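Local coordinates for protein host Factor for Q beta (Staphylococcus aureus, PDB 1KQ1) that binds RNA as a hexameric bacterial Sm-like protein and acts as a pleiotropic regulator of translation, at residues 9-12 with 13-17. Sequence-based numbering, arbitrary orientation.
Sequences DKAL and ENFKA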
# COMPACT_ATOMS: atom_id res chain seq x y z
N ASP C 9 -9.59 -14.47 -13.01
CA ASP C 9 -10.80 -15.17 -12.68
C ASP C 9 -10.81 -16.59 -13.18
O ASP C 9 -11.46 -17.43 -12.61
CB ASP C 9 -12.01 -14.40 -13.19
CG ASP C 9 -12.28 -13.18 -12.35
OD1 ASP C 9 -12.65 -12.15 -12.89
OD2 ASP C 9 -12.10 -13.26 -11.12
N LYS C 10 -10.13 -16.85 -14.29
CA LYS C 10 -10.04 -18.22 -14.75
C LYS C 10 -9.36 -19.05 -13.65
O LYS C 10 -9.82 -20.14 -13.32
CB LYS C 10 -9.24 -18.30 -16.04
CG LYS C 10 -9.06 -19.75 -16.54
CD LYS C 10 -8.42 -19.84 -17.92
CE LYS C 10 -8.33 -21.30 -18.40
NZ LYS C 10 -7.33 -22.10 -17.65
N ALA C 11 -8.29 -18.51 -13.05
CA ALA C 11 -7.58 -19.26 -12.03
C ALA C 11 -8.41 -19.40 -10.77
O ALA C 11 -8.55 -20.50 -10.22
CB ALA C 11 -6.25 -18.60 -11.70
N LEU C 12 -9.01 -18.31 -10.29
CA LEU C 12 -9.78 -18.38 -9.06
C LEU C 12 -10.99 -19.24 -9.15
O LEU C 12 -11.36 -19.93 -8.20
CB LEU C 12 -10.20 -16.97 -8.56
CG LEU C 12 -9.00 -16.05 -8.32
CD1 LEU C 12 -9.47 -14.66 -7.91
CD2 LEU C 12 -8.08 -16.64 -7.25
N GLU C 13 -11.63 -19.22 -10.32
CA GLU C 13 -12.83 -20.05 -10.53
C GLU C 13 -12.49 -21.56 -10.54
O GLU C 13 -13.25 -22.38 -10.03
CB GLU C 13 -13.50 -19.60 -11.85
CG GLU C 13 -14.84 -20.26 -12.09
CD GLU C 13 -15.89 -19.97 -11.03
OE1 GLU C 13 -16.85 -20.76 -10.95
OE2 GLU C 13 -15.79 -18.96 -10.30
N ASN C 14 -11.34 -21.88 -11.10
CA ASN C 14 -10.87 -23.27 -11.09
C ASN C 14 -10.49 -23.67 -9.66
O ASN C 14 -10.82 -24.77 -9.23
CB ASN C 14 -9.67 -23.43 -11.98
CG ASN C 14 -10.05 -23.65 -13.44
OD1 ASN C 14 -10.97 -24.42 -13.74
ND2 ASN C 14 -9.33 -23.00 -14.35
N PHE C 15 -9.80 -22.78 -8.93
CA PHE C 15 -9.45 -23.12 -7.55
C PHE C 15 -10.70 -23.40 -6.76
O PHE C 15 -10.72 -24.33 -5.95
CB PHE C 15 -8.71 -21.94 -6.83
CG PHE C 15 -7.36 -21.60 -7.37
CD1 PHE C 15 -6.60 -22.52 -8.08
CD2 PHE C 15 -6.83 -20.32 -7.15
CE1 PHE C 15 -5.34 -22.18 -8.58
CE2 PHE C 15 -5.59 -19.97 -7.64
CZ PHE C 15 -4.83 -20.89 -8.35
N LYS C 16 -11.72 -22.56 -6.93
CA LYS C 16 -12.97 -22.69 -6.23
C LYS C 16 -13.67 -24.00 -6.62
O LYS C 16 -14.09 -24.78 -5.75
CB LYS C 16 -13.89 -21.51 -6.58
CG LYS C 16 -15.20 -21.49 -5.88
CD LYS C 16 -16.04 -20.29 -6.31
CE LYS C 16 -17.48 -20.42 -5.90
NZ LYS C 16 -18.32 -19.42 -6.66
N ALA C 17 -13.79 -24.21 -7.92
CA ALA C 17 -14.55 -25.38 -8.34
C ALA C 17 -13.91 -26.68 -7.95
O ALA C 17 -14.62 -27.64 -7.62
CB ALA C 17 -14.75 -25.36 -9.84
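Asp9, Lys10, Ala11 and Leu12 each pass their carbonyl to the amide four residues on, in Glu13, Asn14, Phe15 and Lys16, and this unbroken i to i+4 ladder marks regular alpha-helix. The straightest of the four bonds runs from Phe15 N to Ala11 O, at 2.9 Å with an N-H...O angle of 163°. The same oxygen lies against the Phe15 ring: Ala11 O sits over one face, displaced from the ring centre, with CG of Phe15 as its nearest ring atom at 3.3 Å. Phe15 reaches this pose because its CG stands anti to the carbonyl carbon (chi1 -66°), which swings the ring back along the helix over the preceding turn. There its CZ meets Ala11 CB at 4.3 Å, a loose apolar touch, while Leu12 CD2 approaches Phe15 CD2 obliquely at 3.9 Å. Leu12 and Phe15 thus form one continuous apolar patch, three residues apart on the same side of the helix. On another flank the Asn14 amide folds back toward Lys10: ND2 comes within 3.1 Å of Lys10 O, but the angle is too poor for a hydrogen bond, and that carbonyl is taken by Asn14 N at 3.2 Å. Asn14 ND2 also lies 3.9 Å from CG of Lys10. The Glu13 chain bends at chi2 (61°), and with this bend its OE2 reaches Tyr39 OH in a hydrogen bond. In the Sm fold, helix 7-17 precedes the strongly bent antiparallel sheet; Leu12 and Phe15 pack on Ile36 of strand 31-39 and Tyr63 of strand 60-65, while Ala11 touches Leu54 of a neighbouring subunit of the hexamer.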